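Local coordinates for protein DNA helicase RecQ (Deinococcus radiodurans, PDB 2RHF) that probably couples ATP hydrolysis to the unwinding of duplex DNA in the 3'-5' direction, and is represented here by a single C-terminal HRDC domain, at residues E36-R41 and A50-L55; R44-L49 and R66-I71. All coordinates share one frame; numbering follows the deposited sequence.

Interactions 1 and 2 lie in one small all-helical HRDC domain, their centres about 10 Å apart, and their segments alternate along the chain. Helix 32-41 meets the loop 50-55 in interaction 1, while 44-49, between those two segments in sequence, leans on the last helix in interaction 2. The two contacts merge in a common core: Leu-38 CD2 lies 3.9 Å from Leu-49 CD2 and 3.9 Å from Ile-67 CG2, and Leu-55 CD2 lies 4.0 Å from Leu-49 CD2. Four apolar side chains thus tie both contacts together. The helicase motor and its ATP site belong to other parts of the full-length protein, so this fragment contains no ATP site to which the contacts could be related.

Interaction 1. Residues E36-R41 and A50-L55; sequences EALAAR and AEVPGL
Val-52 presses its two methyl groups against helix 32-41, and this is the tight half of the contact. Its CG1, anti to the backbone N (chi1 176°), meets Ala-37 CB at 3.8 Å. The methyl of an alanine suits this place, letting the loop backbone come close to the helix. Leu-38 crosses Val-52 at about a right angle and sets CD2 against both branches, 3.9 Å from Val-52 CG1 and from Val-52 CG2. The same CD2 reaches Leu-55 CD2 more loosely, at 4.4 Å. Branched aliphatic residues serve well in this buried half, which has no hydrogen bond across it. Towards the surface Pro-53 lays its ring carbon CD 4.1 Å from Ala-37 CB, while its rigid ring limits the freedom of the turn.

The solvent side is polar and less closely knit. Arg-41 bends at CD (chi3 67°), carrying NE out of the line of the chain. Its NH2 lies against Glu-51 CB (3.4 Å) and forms a long salt bridge of 3.5 Å with Glu-51 OE1, which lies at the guanidinium edge, in plane. The carboxylate and guanidinium planes are 89° apart, so the pair is not a flat two-pronged one. Glu-51 O sits over one guanidinium face, 3.6 Å above the plane of Arg-41 and offset toward the rim; its partial negative charge would probably stabilise the cation. A long, charged side chain can reach Glu-51 along the exposed side, which a short one could not.

The hairpin, with Gly-54 at a positive phi, resembles that of helix-hairpin-helix motifs and leads from helix 46-49 into helix 57-76. Behind the contact Leu-38 also packs on Leu-11 of helix 4-22, and Val-52 on Pro-43, while Leu-55 rests on Ile-60 of helix 57-76.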
ATOM      1  N   GLU A  36       7.478  -0.000   2.625  1.00 10.12           N
ATOM      2  CA  GLU A  36       8.408  -1.100   2.710  1.00 10.85           C
ATOM      3  C   GLU A  36       7.824  -2.285   3.439  1.00 10.48           C
ATOM      4  O   GLU A  36       8.058  -3.421   3.044  1.00 10.82           O
ATOM      5  CB  GLU A  36       9.697  -0.642   3.357  1.00 11.86           C
ATOM      6  CG  GLU A  36      10.535   0.166   2.373  1.00 14.93           C
ATOM      7  CD  GLU A  36      11.398   1.213   2.997  1.00 16.43           C
ATOM      8  OE1 GLU A  36      11.682   1.151   4.216  1.00 17.68           O
ATOM      9  OE2 GLU A  36      11.797   2.113   2.244  1.00 18.54           O
ATOM     10  N   ALA A  37       7.073  -2.030   4.502  1.00 10.50           N
ATOM     11  CA  ALA A  37       6.417  -3.107   5.229  1.00 10.54           C
ATOM     12  C   ALA A  37       5.353  -3.791   4.362  1.00 10.04           C
ATOM     13  O   ALA A  37       5.206  -5.014   4.407  1.00 10.44           O
ATOM     14  CB  ALA A  37       5.817  -2.574   6.527  1.00 11.05           C
ATOM     15  N   LEU A  38       4.613  -3.018   3.574  1.00  9.43           N
ATOM     16  CA  LEU A  38       3.644  -3.589   2.643  1.00  9.26           C
ATOM     17  C   LEU A  38       4.312  -4.490   1.624  1.00  9.27           C
ATOM     18  O   LEU A  38       3.838  -5.592   1.341  1.00 10.13           O
ATOM     19  CB  LEU A  38       2.845  -2.484   1.951  1.00  9.38           C
ATOM     20  CG  LEU A  38       1.866  -1.703   2.829  1.00  9.01           C
ATOM     21  CD1 LEU A  38       1.375  -0.454   2.126  1.00 10.20           C
ATOM     22  CD2 LEU A  38       0.683  -2.599   3.266  1.00 10.48           C
ATOM     23  N   ALA A  39       5.428  -4.030   1.070  1.00  9.58           N
ATOM     24  CA  ALA A  39       6.141  -4.804   0.063  1.00 10.54           C
ATOM     25  C   ALA A  39       6.739  -6.078   0.652  1.00 11.14           C
ATOM     26  O   ALA A  39       6.736  -7.120  -0.001  1.00 12.86           O
ATOM     27  CB  ALA A  39       7.219  -3.962  -0.605  1.00 10.98           C
ATOM     28  N   ALA A  40       7.245  -5.994   1.881  1.00 11.14           N
ATOM     29  CA  ALA A  40       7.873  -7.139   2.536  1.00 11.82           C
ATOM     30  C   ALA A  40       6.837  -8.152   2.997  1.00 11.82           C
ATOM     31  O   ALA A  40       7.022  -9.354   2.820  1.00 13.64           O
ATOM     32  CB  ALA A  40       8.722  -6.664   3.723  1.00 13.03           C
ATOM     33  N   ARG A  41       5.761  -7.673   3.606  1.00 11.39           N
ATOM     34  CA  ARG A  41       4.762  -8.557   4.211  1.00 12.20           C
ATOM     35  C   ARG A  41       3.746  -9.082   3.206  1.00 11.68           C
ATOM     36  O   ARG A  41       3.115 -10.110   3.444  1.00 12.20           O
ATOM     37  CB  ARG A  41       4.047  -7.849   5.358  1.00 12.27           C
ATOM     38  CG  ARG A  41       4.982  -7.479   6.535  1.00 13.01           C
ATOM     39  CD  ARG A  41       4.261  -6.672   7.589  1.00 15.56           C
ATOM     40  NE  ARG A  41       3.241  -7.490   8.235  1.00 18.94           N
ATOM     41  CZ  ARG A  41       3.448  -8.284   9.284  1.00 20.86           C
ATOM     42  NH1 ARG A  41       4.646  -8.357   9.855  1.00 23.28           N
ATOM     43  NH2 ARG A  41       2.454  -9.009   9.764  1.00 22.30           N
ATOM     44  N   ALA A  50      -4.059  -5.123   8.837  1.00 12.92           N
ATOM     45  CA  ALA A  50      -4.108  -4.637  10.221  1.00 14.56           C
ATOM     46  C   ALA A  50      -2.815  -4.910  10.975  1.00 15.42           C
ATOM     47  O   ALA A  50      -2.567  -4.316  12.016  1.00 17.00           O
ATOM     48  CB  ALA A  50      -5.302  -5.247  10.959  1.00 15.67           C
ATOM     49  N   GLU A  51      -1.993  -5.812  10.448  1.00 15.33           N
ATOM     50  CA  GLU A  51      -0.722  -6.162  11.062  1.00 16.96           C
ATOM     51  C   GLU A  51       0.457  -5.329  10.537  1.00 16.44           C
ATOM     52  O   GLU A  51       1.576  -5.475  11.019  1.00 17.97           O
ATOM     53  CB  GLU A  51      -0.451  -7.653  10.861  1.00 17.47           C
ATOM     54  CG  GLU A  51      -1.524  -8.559  11.476  1.00 19.90           C
ATOM     55  CD  GLU A  51      -1.507  -9.980  10.929  1.00 22.00           C
ATOM     56  OE1 GLU A  51      -0.790 -10.246   9.936  1.00 24.89           O
ATOM     57  OE2 GLU A  51      -2.227 -10.835  11.494  1.00 26.77           O
ATOM     58  N   VAL A  52       0.209  -4.456   9.561  1.00 15.10           N
ATOM     59  CA  VAL A  52       1.286  -3.680   8.935  1.00 14.85           C
ATOM     60  C   VAL A  52       1.631  -2.439   9.766  1.00 16.37           C
ATOM     61  O   VAL A  52       0.774  -1.578   9.963  1.00 15.79           O
ATOM     62  CB  VAL A  52       0.895  -3.243   7.511  1.00 13.54           C
ATOM     63  CG1 VAL A  52       1.994  -2.354   6.903  1.00 14.01           C
ATOM     64  CG2 VAL A  52       0.650  -4.468   6.640  1.00 13.40           C
ATOM     65  N   PRO A  53       2.898  -2.341  10.260  1.00 18.15           N
ATOM     66  CA  PRO A  53       3.292  -1.165  11.043  1.00 18.74           C
ATOM     67  C   PRO A  53       3.115   0.152  10.294  1.00 18.58           C
ATOM     68  O   PRO A  53       3.482   0.269   9.121  1.00 19.42           O
ATOM     69  CB  PRO A  53       4.782  -1.411  11.333  1.00 19.63           C
ATOM     70  CG  PRO A  53       4.965  -2.866  11.220  1.00 20.28           C
ATOM     71  CD  PRO A  53       3.998  -3.324  10.164  1.00 18.53           C
ATOM     72  N   GLY A  54       2.547   1.138  10.978  1.00 18.78           N
ATOM     73  CA  GLY A  54       2.480   2.485  10.460  1.00 18.56           C
ATOM     74  C   GLY A  54       1.308   2.782   9.554  1.00 17.26           C
ATOM     75  O   GLY A  54       1.096   3.935   9.189  1.00 18.27           O
ATOM     76  N   LEU A  55       0.538   1.754   9.171  1.00 16.30           N
ATOM     77  CA  LEU A  55      -0.575   1.974   8.257  1.00 15.30           C
ATOM     78  C   LEU A  55      -1.797   2.551   8.968  1.00 15.04           C
ATOM     79  O   LEU A  55      -2.195   3.664   8.690  1.00 15.51           O
ATOM     80  CB  LEU A  55      -0.913   0.700   7.469  1.00 14.69           C
ATOM     81  CG  LEU A  55      -1.985   0.844   6.394  1.00 13.87           C
ATOM     82  CD1 LEU A  55      -1.586   1.860   5.339  1.00 14.03           C
ATOM     83  CD2 LEU A  55      -2.261  -0.501   5.764  1.00 14.27           C
TER

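Interaction 2. Residues R44-L49 and R66-I71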
ATOM      1  N   ARG A  44      -2.558  -9.873   1.984  1.00 10.66           N
ATOM      2  CA  ARG A  44      -3.520 -10.333   0.966  1.00 11.11           C
ATOM      3  C   ARG A  44      -4.946 -10.197   1.460  1.00 11.58           C
ATOM      4  O   ARG A  44      -5.893 -10.500   0.724  1.00 12.53           O
ATOM      5  CB  ARG A  44      -3.279 -11.803   0.594  1.00 11.37           C
ATOM      6  CG  ARG A  44      -1.827 -12.175   0.328  1.00 11.79           C
ATOM      7  CD  ARG A  44      -1.229 -11.397  -0.855  1.00 11.81           C
ATOM      8  NE  ARG A  44      -1.895 -11.656  -2.136  1.00 11.78           N
ATOM      9  CZ  ARG A  44      -1.748 -12.780  -2.837  1.00 12.22           C
ATOM     10  NH1 ARG A  44      -0.963 -13.759  -2.390  1.00 13.18           N
ATOM     11  NH2 ARG A  44      -2.381 -12.919  -3.988  1.00 13.79           N
ATOM     12  N   THR A  45      -5.096  -9.778   2.715  1.00 11.42           N
ATOM     13  CA  THR A  45      -6.400  -9.692   3.371  1.00 12.54           C
ATOM     14  C   THR A  45      -6.432  -8.467   4.264  1.00 12.45           C
ATOM     15  O   THR A  45      -5.384  -7.917   4.625  1.00 11.96           O
ATOM     16  CB  THR A  45      -6.663 -10.906   4.297  1.00 12.71           C
ATOM     17  OG1 THR A  45      -5.710 -10.890   5.373  1.00 12.87           O
ATOM     18  CG2 THR A  45      -6.564 -12.218   3.545  1.00 13.81           C
ATOM     19  N   LEU A  46      -7.630  -8.084   4.685  1.00 13.24           N
ATOM     20  CA  LEU A  46      -7.781  -7.023   5.672  1.00 14.37           C
ATOM     21  C   LEU A  46      -7.120  -7.380   6.992  1.00 13.84           C
ATOM     22  O   LEU A  46      -6.507  -6.522   7.632  1.00 14.02           O
ATOM     23  CB  LEU A  46      -9.254  -6.697   5.889  1.00 15.69           C
ATOM     24  CG  LEU A  46      -9.965  -6.043   4.708  1.00 17.96           C
ATOM     25  CD1 LEU A  46     -11.409  -5.793   5.080  1.00 20.60           C
ATOM     26  CD2 LEU A  46      -9.290  -4.748   4.260  1.00 20.27           C
ATOM     27  N   ALA A  47      -7.235  -8.647   7.401  1.00 14.09           N
ATOM     28  CA  ALA A  47      -6.592  -9.098   8.631  1.00 14.16           C
ATOM     29  C   ALA A  47      -5.081  -8.869   8.589  1.00 13.36           C
ATOM     30  O   ALA A  47      -4.475  -8.427   9.564  1.00 14.06           O
ATOM     31  CB  ALA A  47      -6.897 -10.566   8.880  1.00 14.74           C
ATOM     32  N   GLU A  48      -4.489  -9.167   7.449  1.00 12.21           N
ATOM     33  CA  GLU A  48      -3.071  -8.975   7.270  1.00 11.53           C
ATOM     34  C   GLU A  48      -2.691  -7.498   7.174  1.00 10.93           C
ATOM     35  O   GLU A  48      -1.649  -7.097   7.679  1.00 11.30           O
ATOM     36  CB  GLU A  48      -2.602  -9.787   6.068  1.00 11.21           C
ATOM     37  CG  GLU A  48      -2.684 -11.309   6.358  1.00 11.69           C
ATOM     38  CD  GLU A  48      -2.546 -12.188   5.134  1.00 12.42           C
ATOM     39  OE1 GLU A  48      -2.085 -11.703   4.099  1.00 12.92           O
ATOM     40  OE2 GLU A  48      -2.897 -13.395   5.214  1.00 13.29           O
ATOM     41  N   LEU A  49      -3.542  -6.675   6.572  1.00 11.06           N
ATOM     42  CA  LEU A  49      -3.280  -5.221   6.547  1.00 11.64           C
ATOM     43  C   LEU A  49      -3.205  -4.630   7.943  1.00 11.82           C
ATOM     44  O   LEU A  49      -2.391  -3.738   8.206  1.00 12.14           O
ATOM     45  CB  LEU A  49      -4.366  -4.489   5.783  1.00 13.13           C
ATOM     46  CG  LEU A  49      -4.294  -4.540   4.266  1.00 13.21           C
ATOM     47  CD1 LEU A  49      -5.539  -3.896   3.691  1.00 15.94           C
ATOM     48  CD2 LEU A  49      -3.002  -3.865   3.731  1.00 14.68           C
ATOM     49  N   ARG A  66      -7.505  -0.814  -2.355  1.00  9.46           N
ATOM     50  CA  ARG A  66      -6.579  -0.397  -3.413  1.00  9.97           C
ATOM     51  C   ARG A  66      -5.169  -0.960  -3.191  1.00  8.76           C
ATOM     52  O   ARG A  66      -4.493  -1.347  -4.148  1.00  8.84           O
ATOM     53  CB  ARG A  66      -6.515   1.136  -3.521  1.00 11.37           C
ATOM     54  CG  ARG A  66      -7.796   1.855  -3.844  1.00 14.86           C
ATOM     55  CD  ARG A  66      -8.027   1.962  -5.319  1.00 15.63           C
ATOM     56  NE  ARG A  66      -7.092   2.844  -6.019  1.00 14.53           N
ATOM     57  CZ  ARG A  66      -7.191   4.176  -6.118  1.00 14.39           C
ATOM     58  NH1 ARG A  66      -8.173   4.843  -5.517  1.00 15.56           N
ATOM     59  NH2 ARG A  66      -6.288   4.848  -6.826  1.00 14.77           N
ATOM     60  N   ILE A  67      -4.717  -0.987  -1.939  1.00  8.78           N
ATOM     61  CA  ILE A  67      -3.422  -1.550  -1.608  1.00  8.89           C
ATOM     62  C   ILE A  67      -3.390  -3.041  -1.929  1.00  8.24           C
ATOM     63  O   ILE A  67      -2.441  -3.531  -2.551  1.00  8.52           O
ATOM     64  CB  ILE A  67      -3.083  -1.294  -0.123  1.00  8.54           C
ATOM     65  CG1 ILE A  67      -2.798   0.200   0.113  1.00  9.44           C
ATOM     66  CG2 ILE A  67      -1.892  -2.157   0.318  1.00  9.39           C
ATOM     67  CD1 ILE A  67      -2.790   0.623   1.584  1.00 10.11           C
ATOM     68  N   LEU A  68      -4.404  -3.778  -1.498  1.00  8.38           N
ATOM     69  CA  LEU A  68      -4.442  -5.222  -1.783  1.00  9.02           C
ATOM     70  C   LEU A  68      -4.448  -5.474  -3.277  1.00  8.99           C
ATOM     71  O   LEU A  68      -3.796  -6.393  -3.753  1.00  9.02           O
ATOM     72  CB  LEU A  68      -5.656  -5.873  -1.137  1.00  9.85           C
ATOM     73  CG  LEU A  68      -5.682  -5.855   0.396  1.00 10.70           C
ATOM     74  CD1 LEU A  68      -6.938  -6.549   0.910  1.00 12.85           C
ATOM     75  CD2 LEU A  68      -4.423  -6.503   0.995  1.00 11.59           C
ATOM     76  N   ASP A  69      -5.185  -4.655  -4.021  1.00  8.86           N
ATOM     77  CA  ASP A  69      -5.275  -4.803  -5.471  1.00  9.42           C
ATOM     78  C   ASP A  69      -3.920  -4.510  -6.134  1.00  8.93           C
ATOM     79  O   ASP A  69      -3.538  -5.193  -7.088  1.00  9.10           O
ATOM     80  CB  ASP A  69      -6.406  -3.887  -5.976  1.00 10.13           C
ATOM     81  CG  ASP A  69      -6.542  -3.849  -7.488  1.00 11.57           C
ATOM     82  OD1 ASP A  69      -6.429  -4.904  -8.161  1.00 12.39           O
ATOM     83  OD2 ASP A  69      -6.831  -2.736  -7.986  1.00 13.97           O
ATOM     84  N   ALA A  70      -3.193  -3.503  -5.650  1.00  8.92           N
ATOM     85  CA  ALA A  70      -1.859  -3.233  -6.185  1.00  9.32           C
ATOM     86  C   ALA A  70      -0.936  -4.450  -5.984  1.00  8.82           C
ATOM     87  O   ALA A  70      -0.249  -4.890  -6.911  1.00  9.31           O
ATOM     88  CB  ALA A  70      -1.257  -1.990  -5.540  1.00  9.68           C
ATOM     89  N   ILE A  71      -0.938  -4.997  -4.775  1.00  8.46           N
ATOM     90  CA  ILE A  71      -0.134  -6.167  -4.470  1.00  8.95           C
ATOM     91  C   ILE A  71      -0.544  -7.351  -5.358  1.00  9.05           C
ATOM     92  O   ILE A  71       0.315  -8.021  -5.939  1.00  9.57           O
ATOM     93  CB  ILE A  71      -0.250  -6.495  -2.968  1.00  9.00           C
ATOM     94  CG1 ILE A  71       0.472  -5.409  -2.145  1.00  9.77           C
ATOM     95  CG2 ILE A  71       0.325  -7.882  -2.654  1.00  9.95           C
ATOM     96  CD1 ILE A  71       0.128  -5.407  -0.675  1.00 10.13           C
TER
HETATM   97  O   HOH W   1      -2.970  -8.617  -1.819  1.00 12.24           O
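Leu-68 and Leu-49 reach toward each other tip to tip, and with Arg-44 they supply most of the buried surface. Leu-49 CG stands 3.8 Å from Leu-68 CD2, and Leu-49 CD1 is 3.8 Å from Leu-68 CG, so the branched ends meet closely. The other branch of Leu-49 turns inward, its CD2 4.0 Å from Ile-67 CG2. An alanine at Leu-49 would probably open a gap beside Leu-68 and leave the inward methyl of Ile-67 without this neighbour. Leu-68 also works against backbone: its CD2 is 3.8 Å from Arg-44 C, while its CD1 lies 3.9 Å from Thr-45 C. A leucine, with two spread methyls, can serve both the turn and the helix beyond it.

That turn begins helix 46-49, one of the short helices of the HRDC fold, which is held here against the long C-terminal helix 57-76. Thr-45 is its N-cap, its OG1 accepting from Glu-48 N. Separately, Glu-48 OE1 accepts from N of Arg-44, the residue before the cap, at 2.8 Å, on the anti side and 32° out of the carboxylate plane.

Arg-44 lies on the exposed side of the contact. Its CB points away from the helix, but the turn at chi2 (-61°) folds CD back to 4.2 Å from Ile-71 CG2. The long aliphatic chain of an arginine allows this packing while NH2 is hydrogen-bonded to Asn-72 OD1. A water at the edge of the guanidinium makes a weak bond to Arg-44 NE and lies 3.1 Å from Leu-68 O.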